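PDB 4K3U: GDSL-like Lipase/Acylhydrolase family protein from Neisseria meningitidis, which probably acts as a peptidoglycan O-acetylesterase, a serine hydrolase of the SGNH type that removes acetyl groups from cell-wall sugars. Local coordinates for residues A[61-66]-A[350-355]. Sequence-based numbering, arbitrary orientation.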
ATOM      1  N   ASP A  61       2.629   0.436  -7.234  1.00 17.27           N
ATOM      2  CA  ASP A  61       2.732  -0.382  -8.438  1.00 22.36           C
ATOM      3  C   ASP A  61       3.343  -1.732  -8.071  1.00 21.45           C
ATOM      4  O   ASP A  61       3.171  -2.177  -6.943  1.00 19.16           O
ATOM      5  CB  ASP A  61       3.582   0.324  -9.506  1.00 19.92           C
ATOM      6  CG  ASP A  61       4.968   0.727  -8.989  1.00 23.48           C
ATOM      7  OD1 ASP A  61       5.420   0.197  -7.941  1.00 21.67           O
ATOM      8  OD2 ASP A  61       5.615   1.588  -9.634  1.00 25.68           O
ATOM      9  N   SER A  62       4.103  -2.329  -8.999  1.00 20.82           N
ATOM     10  CA  SER A  62       4.683  -3.677  -8.825  1.00 27.25           C
ATOM     11  C   SER A  62       5.632  -3.793  -7.648  1.00 24.01           C
ATOM     12  O   SER A  62       5.697  -4.845  -7.000  1.00 25.71           O
ATOM     13  CB  SER A  62       5.443  -4.128 -10.082  1.00 26.45           C
ATOM     14  OG  SER A  62       4.630  -4.053 -11.236  1.00 34.42           O
ATOM     15  N   HIS A  63       6.392  -2.733  -7.395  1.00 24.84           N
ATOM     16  CA  HIS A  63       7.345  -2.739  -6.289  1.00 26.88           C
ATOM     17  C   HIS A  63       6.588  -2.965  -4.988  1.00 21.99           C
ATOM     18  O   HIS A  63       7.058  -3.676  -4.109  1.00 25.77           O
ATOM     19  CB  HIS A  63       8.148  -1.424  -6.236  1.00 20.49           C
ATOM     20  CG  HIS A  63       8.822  -1.078  -7.527  1.00 25.49           C
ATOM     21  ND1 HIS A  63       9.696  -1.934  -8.164  1.00 25.89           N
ATOM     22  CD2 HIS A  63       8.750   0.034  -8.304  1.00 28.10           C
ATOM     23  CE1 HIS A  63      10.131  -1.367  -9.278  1.00 26.19           C
ATOM     24  NE2 HIS A  63       9.573  -0.173  -9.386  1.00 28.23           N
ATOM     25  N   THR A  64       5.405  -2.359  -4.893  1.00 19.36           N
ATOM     26  CA  THR A  64       4.540  -2.479  -3.730  1.00 19.09           C
ATOM     27  C   THR A  64       3.855  -3.849  -3.723  1.00 22.77           C
ATOM     28  O   THR A  64       3.828  -4.555  -2.713  1.00 21.72           O
ATOM     29  CB  THR A  64       3.481  -1.333  -3.722  1.00 24.16           C
ATOM     30  OG1 THR A  64       4.151  -0.083  -3.532  1.00 21.86           O
ATOM     31  CG2 THR A  64       2.429  -1.522  -2.605  1.00 15.74           C
ATOM     32  N   ALA A  65       3.334  -4.228  -4.880  1.00 19.83           N
ATOM     33  CA  ALA A  65       2.532  -5.435  -5.019  1.00 20.33           C
ATOM     34  C   ALA A  65       3.313  -6.715  -4.695  1.00 23.67           C
ATOM     35  O   ALA A  65       2.709  -7.747  -4.416  1.00 18.83           O
ATOM     36  CB  ALA A  65       1.948  -5.507  -6.431  1.00 22.56           C
ATOM     37  N   GLY A  66       4.644  -6.654  -4.710  1.00 24.44           N
ATOM     38  CA  GLY A  66       5.442  -7.838  -4.419  1.00 20.59           C
ATOM     39  C   GLY A  66       5.553  -8.087  -2.921  1.00 22.90           C
ATOM     40  O   GLY A  66       5.866  -9.181  -2.478  1.00 27.34           O
ATOM     41  N   VAL A 350      14.555  -3.042 -14.018  1.00 28.99           N
ATOM     42  CA  VAL A 350      13.360  -2.332 -13.572  1.00 27.34           C
ATOM     43  C   VAL A 350      12.920  -2.816 -12.188  1.00 32.53           C
ATOM     44  O   VAL A 350      12.834  -2.030 -11.242  1.00 29.62           O
ATOM     45  CB  VAL A 350      12.213  -2.505 -14.585  1.00 26.74           C
ATOM     46  CG1 VAL A 350      10.963  -1.779 -14.115  1.00 25.73           C
ATOM     47  CG2 VAL A 350      12.647  -1.979 -15.966  1.00 26.12           C
ATOM     48  N   HIS A 351      12.658  -4.116 -12.073  1.00 28.78           N
ATOM     49  CA  HIS A 351      12.259  -4.710 -10.801  1.00 31.82           C
ATOM     50  C   HIS A 351      13.478  -5.084  -9.964  1.00 28.45           C
ATOM     51  O   HIS A 351      14.575  -5.217 -10.482  1.00 28.02           O
ATOM     52  CB  HIS A 351      11.368  -5.933 -11.045  1.00 26.44           C
ATOM     53  CG  HIS A 351      10.178  -5.633 -11.901  1.00 27.95           C
ATOM     54  ND1 HIS A 351      10.150  -5.890 -13.255  1.00 35.35           N
ATOM     55  CD2 HIS A 351       8.990  -5.060 -11.605  1.00 35.08           C
ATOM     56  CE1 HIS A 351       8.989  -5.504 -13.752  1.00 37.42           C
ATOM     57  NE2 HIS A 351       8.265  -5.000 -12.772  1.00 37.03           N
ATOM     58  N   PHE A 352      13.281  -5.245  -8.663  1.00 25.44           N
ATOM     59  CA  PHE A 352      14.391  -5.569  -7.787  1.00 26.64           C
ATOM     60  C   PHE A 352      14.299  -7.014  -7.338  1.00 28.86           C
ATOM     61  O   PHE A 352      13.284  -7.682  -7.534  1.00 24.68           O
ATOM     62  CB  PHE A 352      14.420  -4.644  -6.569  1.00 27.75           C
ATOM     63  CG  PHE A 352      14.708  -3.211  -6.906  1.00 26.27           C
ATOM     64  CD1 PHE A 352      13.714  -2.389  -7.420  1.00 22.93           C
ATOM     65  CD2 PHE A 352      15.977  -2.686  -6.717  1.00 26.85           C
ATOM     66  CE1 PHE A 352      13.975  -1.058  -7.745  1.00 27.31           C
ATOM     67  CE2 PHE A 352      16.251  -1.355  -7.034  1.00 28.86           C
ATOM     68  CZ  PHE A 352      15.246  -0.537  -7.547  1.00 22.73           C
ATOM     69  N   SER A 353      15.381  -7.487  -6.746  1.00 29.12           N
ATOM     70  CA  SER A 353      15.399  -8.795  -6.113  1.00 33.44           C
ATOM     71  C   SER A 353      14.819  -8.620  -4.731  1.00 30.94           C
ATOM     72  O   SER A 353      14.685  -7.482  -4.262  1.00 26.15           O
ATOM     73  CB  SER A 353      16.829  -9.338  -6.020  1.00 31.42           C
ATOM     74  OG  SER A 353      17.597  -8.491  -5.174  1.00 27.55           O
ATOM     75  N   ALA A 354      14.503  -9.734  -4.074  1.00 28.49           N
ATOM     76  CA  ALA A 354      14.016  -9.696  -2.699  1.00 23.88           C
ATOM     77  C   ALA A 354      14.914  -8.845  -1.796  1.00 22.97           C
ATOM     78  O   ALA A 354      14.420  -8.000  -1.054  1.00 26.96           O
ATOM     79  CB  ALA A 354      13.892 -11.140  -2.129  1.00 25.40           C
ATOM     80  N   LYS A 355      16.228  -9.062  -1.848  1.00 26.90           N
ATOM     81  CA  LYS A 355      17.119  -8.370  -0.915  1.00 30.40           C
ATOM     82  C   LYS A 355      17.308  -6.901  -1.319  1.00 30.71           C
ATOM     83  O   LYS A 355      17.534  -6.047  -0.464  1.00 31.94           O
ATOM     84  CB  LYS A 355      18.472  -9.084  -0.809  1.00 32.09           C
ATOM     85  CG  LYS A 355      19.281  -9.141  -2.100  1.00 37.08           C
ATOM     86  CD  LYS A 355      20.669  -9.740  -1.860  1.00 34.31           C
ATOM     87  CE  LYS A 355      21.568  -9.563  -3.077  1.00 35.32           C
ATOM     88  NZ  LYS A 355      22.929 -10.104  -2.853  1.00 41.14           N
TER
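Ser-62 meets the edge of the His-351 ring here in the arrangement expected of an SGNH (GDSL) hydrolase active site: the serine of the GDSH motif starts a short helix, and the Asp-x-x-His motif supplies His-351 and Asp-348, whose OD2 is hydrogen-bonded to His-351 ND1, consistent with a Ser-His-Asp catalytic triad. The serine leans its CB against the imidazole edge, with CB 4.0 Å from His-351 CD2. OG is no nearer, 4.1 Å from His-351 NE2, and the two are not hydrogen-bonded in this model; OG instead accepts from Gly-218 N. This is the looser, partly exposed side. Val-350 CG1 lies over the centre of one face of the His-351 ring, 4.2 Å above the plane.

Packing tightens at buried His-63. With chi1 at -54°, CG lies anti to the carbonyl carbon, and the CE1 corner of the ring reaches segment 350-355, 3.4 Å from Val-350 O, which lies near the ring plane. Phe-352 turns an edge toward the imidazole face in an offset edge-to-face pair, centroids 5.8 Å apart and planes at 67°. Both ring nitrogens have partners that fix the rotation of the ring, Thr-249 OG1 at NE2 and, at ND1, Tyr-357 OH, which also bonds to Phe-352 N and so ties His-63 to the backbone following His-351. At the start of the serine helix, Asp-61 is the N-cap: its OD1 accepts from His-63 N at 3.1 Å, with the donor 45° out of the carboxylate plane.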